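Local coordinates for RNA-dependent RNA Polymerase (Bombyx mori cytoplasmic polyhedrosis virus, PDB 6TZ0), which catalyses RNA-templated RNA synthesis, transcribing the viral double-stranded genome into plus strands and probably also making the complementary minus strands, at residues 1028-1033 / 1194-1199; 1060-1065 / 1159-1164. All blocks are in the same frame, centred on the assembly; numbering follows the deposited sequence.

Contact 1: 1028-1033 / 1194-1199; sequences DVTVDL and QGKRLG
Thr1030 and Lys1196 face each other as an antiparallel non-hydrogen-bonded pair, their CA atoms 4.3 Å apart, flanked by two backbone hydrogen bonds: Arg1197 N to Val1029 O (2.7 Å), and Val1031 N to Gly1195 O (3.1 Å). Thr1030 and Lys1196 send their side chains apart at CB, yet the lysine comes back. A bend at chi2 (-72°) brings CD to 3.8 Å from Thr1030 CG2, and NZ ends in a weak hydrogen bond to Asp1028 O. The chain turns a corner at Asp1028, and beyond it the short strand 1029-1030 pairs antiparallel with the start of strand 1196-1202, whose later part pairs with strand 1022-1027. Val1029 and Arg1197 run side by side and point the same way, with Val1029 CG1 over the centre of the guanidinium, 4.1 Å above its plane, while Arg1197 NE makes a salt bridge with Glu1027. At the other end Val1031 divides its methyls, CG1 lying 3.7 Å from Arg1197 CB and CG2 3.6 Å from Gly1195 O. Gly1195 itself has a positive phi (96°), a conformation that suits glycine as the chain enters the strand.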
ATOM      1  N   ASP A1028      16.494 -54.497   6.196  1.00 53.94           N
ATOM      2  CA  ASP A1028      17.131 -54.463   7.503  1.00 53.94           C
ATOM      3  C   ASP A1028      18.442 -53.680   7.506  1.00 53.94           C
ATOM      4  O   ASP A1028      19.160 -53.693   8.510  1.00 53.94           O
ATOM      5  CB  ASP A1028      17.350 -55.886   8.014  1.00 53.94           C
ATOM      6  CG  ASP A1028      18.079 -56.756   7.017  1.00 53.94           C
ATOM      7  OD1 ASP A1028      18.304 -56.304   5.874  1.00 53.94           O
ATOM      8  OD2 ASP A1028      18.436 -57.897   7.376  1.00 53.94           O
ATOM      9  N   VAL A1029      18.757 -52.993   6.413  1.00 50.17           N
ATOM     10  CA  VAL A1029      19.931 -52.138   6.321  1.00 50.17           C
ATOM     11  C   VAL A1029      19.540 -50.749   6.801  1.00 50.17           C
ATOM     12  O   VAL A1029      18.596 -50.148   6.276  1.00 50.17           O
ATOM     13  CB  VAL A1029      20.478 -52.096   4.887  1.00 50.17           C
ATOM     14  CG1 VAL A1029      21.619 -51.107   4.780  1.00 50.17           C
ATOM     15  CG2 VAL A1029      20.927 -53.472   4.456  1.00 50.17           C
ATOM     16  N   THR A1030      20.253 -50.239   7.800  1.00 48.09           N
ATOM     17  CA  THR A1030      20.021 -48.894   8.304  1.00 48.09           C
ATOM     18  C   THR A1030      20.810 -47.901   7.467  1.00 48.09           C
ATOM     19  O   THR A1030      22.005 -48.095   7.230  1.00 48.09           O
ATOM     20  CB  THR A1030      20.424 -48.777   9.773  1.00 48.09           C
ATOM     21  OG1 THR A1030      21.825 -49.028   9.906  1.00 48.09           O
ATOM     22  CG2 THR A1030      19.663 -49.775  10.612  1.00 48.09           C
ATOM     23  N   VAL A1031      20.136 -46.853   6.997  1.00 45.89           N
ATOM     24  CA  VAL A1031      20.827 -45.828   6.233  1.00 45.89           C
ATOM     25  C   VAL A1031      21.684 -44.979   7.164  1.00 45.89           C
ATOM     26  O   VAL A1031      21.457 -44.897   8.376  1.00 45.89           O
ATOM     27  CB  VAL A1031      19.832 -44.955   5.451  1.00 45.89           C
ATOM     28  CG1 VAL A1031      19.077 -45.788   4.451  1.00 45.89           C
ATOM     29  CG2 VAL A1031      18.876 -44.268   6.393  1.00 45.89           C
ATOM     30  N   ASP A1032      22.697 -44.350   6.586  1.00 45.32           N
ATOM     31  CA  ASP A1032      23.495 -43.401   7.339  1.00 45.32           C
ATOM     32  C   ASP A1032      22.826 -42.033   7.362  1.00 45.32           C
ATOM     33  O   ASP A1032      22.146 -41.624   6.418  1.00 45.32           O
ATOM     34  CB  ASP A1032      24.908 -43.296   6.764  1.00 45.32           C
ATOM     35  CG  ASP A1032      24.919 -43.044   5.274  1.00 45.32           C
ATOM     36  OD1 ASP A1032      23.850 -43.128   4.634  1.00 45.32           O
ATOM     37  OD2 ASP A1032      26.004 -42.749   4.734  1.00 45.32           O
ATOM     38  N   LEU A1033      23.019 -41.332   8.464  1.00 38.74           N
ATOM     39  CA  LEU A1033      22.470 -40.001   8.630  1.00 38.74           C
ATOM     40  C   LEU A1033      23.445 -38.983   8.054  1.00 38.74           C
ATOM     41  O   LEU A1033      24.628 -39.268   7.862  1.00 38.74           O
ATOM     42  CB  LEU A1033      22.193 -39.723  10.110  1.00 38.74           C
ATOM     43  CG  LEU A1033      20.918 -40.237  10.798  1.00 38.74           C
ATOM     44  CD1 LEU A1033      20.860 -41.737  10.947  1.00 38.74           C
ATOM     45  CD2 LEU A1033      20.801 -39.613  12.172  1.00 38.74           C
ATOM     46  N   GLN A1194      11.979 -45.334  10.798  1.00 44.08           N
ATOM     47  CA  GLN A1194      12.922 -45.619  11.875  1.00 44.08           C
ATOM     48  C   GLN A1194      14.361 -45.696  11.378  1.00 44.08           C
ATOM     49  O   GLN A1194      15.241 -46.145  12.115  1.00 44.08           O
ATOM     50  CB  GLN A1194      12.543 -46.917  12.588  1.00 44.08           C
ATOM     51  CG  GLN A1194      11.244 -46.848  13.363  1.00 44.08           C
ATOM     52  CD  GLN A1194      10.908 -48.160  14.038  1.00 44.08           C
ATOM     53  OE1 GLN A1194      11.617 -49.147  13.865  1.00 44.08           O
ATOM     54  NE2 GLN A1194       9.828 -48.180  14.813  1.00 44.08           N
ATOM     55  N   GLY A1195      14.617 -45.280  10.142  1.00 44.27           N
ATOM     56  CA  GLY A1195      15.970 -45.213   9.636  1.00 44.27           C
ATOM     57  C   GLY A1195      16.441 -46.404   8.833  1.00 44.27           C
ATOM     58  O   GLY A1195      17.650 -46.634   8.751  1.00 44.27           O
ATOM     59  N   LYS A1196      15.533 -47.158   8.229  1.00 46.44           N
ATOM     60  CA  LYS A1196      15.872 -48.314   7.413  1.00 46.44           C
ATOM     61  C   LYS A1196      15.850 -47.955   5.933  1.00 46.44           C
ATOM     62  O   LYS A1196      15.209 -46.992   5.510  1.00 46.44           O
ATOM     63  CB  LYS A1196      14.901 -49.459   7.679  1.00 46.44           C
ATOM     64  CG  LYS A1196      14.946 -50.016   9.082  1.00 46.44           C
ATOM     65  CD  LYS A1196      16.203 -50.819   9.311  1.00 46.44           C
ATOM     66  CE  LYS A1196      16.170 -51.505  10.662  1.00 46.44           C
ATOM     67  NZ  LYS A1196      17.390 -52.312  10.921  1.00 46.44           N
ATOM     68  N   ARG A1197      16.560 -48.752   5.141  1.00 47.56           N
ATOM     69  CA  ARG A1197      16.618 -48.527   3.705  1.00 47.56           C
ATOM     70  C   ARG A1197      15.409 -49.159   3.030  1.00 47.56           C
ATOM     71  O   ARG A1197      14.973 -50.250   3.402  1.00 47.56           O
ATOM     72  CB  ARG A1197      17.916 -49.095   3.129  1.00 47.56           C
ATOM     73  CG  ARG A1197      18.150 -48.752   1.669  1.00 47.56           C
ATOM     74  CD  ARG A1197      19.490 -49.221   1.152  1.00 47.56           C
ATOM     75  NE  ARG A1197      19.585 -50.671   1.055  1.00 47.56           N
ATOM     76  CZ  ARG A1197      20.700 -51.320   0.746  1.00 47.56           C
ATOM     77  NH1 ARG A1197      21.812 -50.645   0.498  1.00 47.56           N
ATOM     78  NH2 ARG A1197      20.703 -52.642   0.673  1.00 47.56           N
ATOM     79  N   LEU A1198      14.863 -48.469   2.037  1.00 45.97           N
ATOM     80  CA  LEU A1198      13.689 -48.943   1.325  1.00 45.97           C
ATOM     81  C   LEU A1198      14.071 -49.626   0.020  1.00 45.97           C
ATOM     82  O   LEU A1198      15.124 -49.367  -0.564  1.00 45.97           O
ATOM     83  CB  LEU A1198      12.729 -47.788   1.042  1.00 45.97           C
ATOM     84  CG  LEU A1198      12.126 -47.146   2.286  1.00 45.97           C
ATOM     85  CD1 LEU A1198      11.272 -45.953   1.912  1.00 45.97           C
ATOM     86  CD2 LEU A1198      11.323 -48.164   3.060  1.00 45.97           C
ATOM     87  N   GLY A1199      13.190 -50.514  -0.429  1.00 46.19           N
ATOM     88  CA  GLY A1199      13.314 -51.155  -1.721  1.00 46.19           C
ATOM     89  C   GLY A1199      12.027 -51.021  -2.504  1.00 46.19           C
ATOM     90  O   GLY A1199      10.960 -51.387  -2.009  1.00 46.19           O
TER

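Contact 2: 1060-1065 / 1159-1164; sequences ALLGGL and ERLVRI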
ATOM      1  N   ALA A1060      17.762 -34.794   8.782  1.00 31.44           N
ATOM      2  CA  ALA A1060      18.880 -35.720   8.884  1.00 31.44           C
ATOM      3  C   ALA A1060      18.896 -36.760   7.774  1.00 31.44           C
ATOM      4  O   ALA A1060      19.936 -37.382   7.548  1.00 31.44           O
ATOM      5  CB  ALA A1060      18.839 -36.423  10.238  1.00 31.44           C
ATOM      6  N   LEU A1061      17.769 -37.002   7.113  1.00 33.28           N
ATOM      7  CA  LEU A1061      17.741 -37.942   6.000  1.00 33.28           C
ATOM      8  C   LEU A1061      17.887 -37.268   4.644  1.00 33.28           C
ATOM      9  O   LEU A1061      18.707 -37.697   3.832  1.00 33.28           O
ATOM     10  CB  LEU A1061      16.451 -38.765   6.012  1.00 33.28           C
ATOM     11  CG  LEU A1061      16.235 -39.830   7.075  1.00 33.28           C
ATOM     12  CD1 LEU A1061      14.864 -40.414   6.877  1.00 33.28           C
ATOM     13  CD2 LEU A1061      17.286 -40.901   6.978  1.00 33.28           C
ATOM     14  N   LEU A1062      17.096 -36.230   4.373  1.00 34.53           N
ATOM     15  CA  LEU A1062      17.062 -35.641   3.041  1.00 34.53           C
ATOM     16  C   LEU A1062      18.046 -34.498   2.872  1.00 34.53           C
ATOM     17  O   LEU A1062      18.469 -34.218   1.746  1.00 34.53           O
ATOM     18  CB  LEU A1062      15.662 -35.120   2.702  1.00 34.53           C
ATOM     19  CG  LEU A1062      14.571 -36.068   2.204  1.00 34.53           C
ATOM     20  CD1 LEU A1062      15.052 -36.893   1.025  1.00 34.53           C
ATOM     21  CD2 LEU A1062      14.013 -36.940   3.300  1.00 34.53           C
ATOM     22  N   GLY A1063      18.400 -33.819   3.953  1.00 35.06           N
ATOM     23  CA  GLY A1063      19.326 -32.708   3.893  1.00 35.06           C
ATOM     24  C   GLY A1063      18.618 -31.381   3.731  1.00 35.06           C
ATOM     25  O   GLY A1063      17.390 -31.271   3.779  1.00 35.06           O
ATOM     26  N   GLY A1064      19.429 -30.355   3.524  1.00 41.09           N
ATOM     27  CA  GLY A1064      18.927 -29.005   3.412  1.00 41.09           C
ATOM     28  C   GLY A1064      18.683 -28.570   1.987  1.00 41.09           C
ATOM     29  O   GLY A1064      18.894 -29.308   1.032  1.00 41.09           O
ATOM     30  N   LEU A1065      18.243 -27.328   1.859  1.00 45.73           N
ATOM     31  CA  LEU A1065      17.864 -26.772   0.571  1.00 45.73           C
ATOM     32  C   LEU A1065      19.033 -26.012  -0.041  1.00 45.73           C
ATOM     33  O   LEU A1065      19.817 -25.375   0.665  1.00 45.73           O
ATOM     34  CB  LEU A1065      16.639 -25.868   0.739  1.00 45.73           C
ATOM     35  CG  LEU A1065      16.670 -24.444   1.312  1.00 45.73           C
ATOM     36  CD1 LEU A1065      15.296 -23.853   1.178  1.00 45.73           C
ATOM     37  CD2 LEU A1065      17.129 -24.344   2.759  1.00 45.73           C
ATOM     38  N   GLU A1159      17.509 -40.291  -3.558  1.00 48.72           N
ATOM     39  CA  GLU A1159      17.975 -41.440  -4.324  1.00 48.72           C
ATOM     40  C   GLU A1159      18.983 -42.272  -3.550  1.00 48.72           C
ATOM     41  O   GLU A1159      19.233 -43.422  -3.922  1.00 48.72           O
ATOM     42  CB  GLU A1159      18.570 -41.006  -5.668  1.00 48.72           C
ATOM     43  CG  GLU A1159      19.910 -40.284  -5.630  1.00 48.72           C
ATOM     44  CD  GLU A1159      21.105 -41.194  -5.887  1.00 48.72           C
ATOM     45  OE1 GLU A1159      20.919 -42.287  -6.464  1.00 48.72           O
ATOM     46  OE2 GLU A1159      22.237 -40.807  -5.521  1.00 48.72           O
ATOM     47  N   ARG A1160      19.561 -41.730  -2.481  1.00 43.30           N
ATOM     48  CA  ARG A1160      20.494 -42.503  -1.681  1.00 43.30           C
ATOM     49  C   ARG A1160      19.777 -43.400  -0.683  1.00 43.30           C
ATOM     50  O   ARG A1160      20.419 -44.247  -0.057  1.00 43.30           O
ATOM     51  CB  ARG A1160      21.468 -41.558  -0.963  1.00 43.30           C
ATOM     52  CG  ARG A1160      20.948 -40.841   0.274  1.00 43.30           C
ATOM     53  CD  ARG A1160      21.564 -41.486   1.503  1.00 43.30           C
ATOM     54  NE  ARG A1160      21.045 -41.002   2.770  1.00 43.30           N
ATOM     55  CZ  ARG A1160      21.597 -40.039   3.488  1.00 43.30           C
ATOM     56  NH1 ARG A1160      22.692 -39.438   3.056  1.00 43.30           N
ATOM     57  NH2 ARG A1160      21.053 -39.687   4.640  1.00 43.30           N
ATOM     58  N   LEU A1161      18.464 -43.238  -0.529  1.00 43.20           N
ATOM     59  CA  LEU A1161      17.708 -43.892   0.528  1.00 43.20           C
ATOM     60  C   LEU A1161      16.947 -45.125   0.067  1.00 43.20           C
ATOM     61  O   LEU A1161      16.566 -45.941   0.910  1.00 43.20           O
ATOM     62  CB  LEU A1161      16.714 -42.901   1.138  1.00 43.20           C
ATOM     63  CG  LEU A1161      17.316 -41.744   1.924  1.00 43.20           C
ATOM     64  CD1 LEU A1161      16.250 -40.733   2.257  1.00 43.20           C
ATOM     65  CD2 LEU A1161      17.937 -42.281   3.189  1.00 43.20           C
ATOM     66  N   VAL A1162      16.705 -45.273  -1.233  1.00 45.15           N
ATOM     67  CA  VAL A1162      15.836 -46.311  -1.772  1.00 45.15           C
ATOM     68  C   VAL A1162      16.611 -47.101  -2.817  1.00 45.15           C
ATOM     69  O   VAL A1162      17.203 -46.515  -3.730  1.00 45.15           O
ATOM     70  CB  VAL A1162      14.551 -45.710  -2.379  1.00 45.15           C
ATOM     71  CG1 VAL A1162      13.710 -46.782  -3.045  1.00 45.15           C
ATOM     72  CG2 VAL A1162      13.739 -45.006  -1.309  1.00 45.15           C
ATOM     73  N   ARG A1163      16.607 -48.425  -2.683  1.00 46.93           N
ATOM     74  CA  ARG A1163      17.254 -49.304  -3.645  1.00 46.93           C
ATOM     75  C   ARG A1163      16.263 -49.668  -4.741  1.00 46.93           C
ATOM     76  O   ARG A1163      15.279 -50.370  -4.488  1.00 46.93           O
ATOM     77  CB  ARG A1163      17.787 -50.560  -2.959  1.00 46.93           C
ATOM     78  CG  ARG A1163      18.542 -51.475  -3.894  1.00 46.93           C
ATOM     79  CD  ARG A1163      19.207 -52.632  -3.163  1.00 46.93           C
ATOM     80  NE  ARG A1163      18.266 -53.594  -2.598  1.00 46.93           N
ATOM     81  CZ  ARG A1163      17.744 -54.614  -3.272  1.00 46.93           C
ATOM     82  NH1 ARG A1163      18.061 -54.803  -4.544  1.00 46.93           N
ATOM     83  NH2 ARG A1163      16.904 -55.446  -2.671  1.00 46.93           N
ATOM     84  N   ILE A1164      16.519 -49.191  -5.948  1.00 47.96           N
ATOM     85  CA  ILE A1164      15.679 -49.456  -7.113  1.00 47.96           C
ATOM     86  C   ILE A1164      16.420 -50.442  -8.005  1.00 47.96           C
ATOM     87  O   ILE A1164      17.563 -50.171  -8.385  1.00 47.96           O
ATOM     88  CB  ILE A1164      15.354 -48.166  -7.884  1.00 47.96           C
ATOM     89  CG1 ILE A1164      14.573 -47.207  -6.993  1.00 47.96           C
ATOM     90  CG2 ILE A1164      14.566 -48.480  -9.136  1.00 47.96           C
ATOM     91  CD1 ILE A1164      14.505 -45.814  -7.532  1.00 47.96           C
TER
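Arg1160 reaches the last turn of helix 1054-1062 and lays its guanidinium beside the backbone carbonyls there. Its CG sits between the backbone N and the carbonyl carbon (chi1 78°), and a second bend at chi2 directs CD onward. Leu1061 O lies over one face of the group, 3.2 Å from Arg1160 NH2, at an angle too poor for a hydrogen bond, so the approach of this positive group to the C-terminal end of a helix is at most a loose, probably favourable electrostatic one. Ala1060 O is more distant, at the edge and near the plane. A long, weak ion pair joins Arg1160 NE to Asp1032. Leu1161 comes next and makes the apolar part of the contact. Its CB points toward the helix, and its two methyls are divided between neighbouring leucines: CD2 is 4.1 Å from Leu1061 CD2, the two side chains crossing at about a right angle, and CD1 is 4.2 Å from Leu1062 CD1. Ile1186 of helix 1174-1188 touches both Leu1062 and Leu1161. From Val1162 the chain runs on, away from the helix, as strand 1162-1163, whose Val1162 packs on Leu1198. The arrangement is a helix terminus, ended by Gly1063 with its positive phi, packed through leucines against the loop leading into an edge strand, within the C-terminal region, which probably corresponds to the bracelet domain, as in other reovirus polymerases.

How the contacts relate
Followed from the N terminus, the chain first passes 1028-1033, which waits some 160 residues for its partner; the intervening chain is largely helix and loop. Helix 1054-1062 soon follows, and its end meets 1159-1164, making contact 2, which closes a shorter loop lying wholly within the larger one. After helix 1174-1188 the chain returns as strand 1196-1202 and closes contact 1. The two contacts, with centres about 10 Å apart, share a three-stranded mixed sheet in which 1196-1202 lies between 1022-1027 and 1162-1163. Probable backbone hydrogen bonds between Leu1198 and both Leu1161 and Arg1163 join them directly, so surface strand pairing and buried helix packing belong to one local unit.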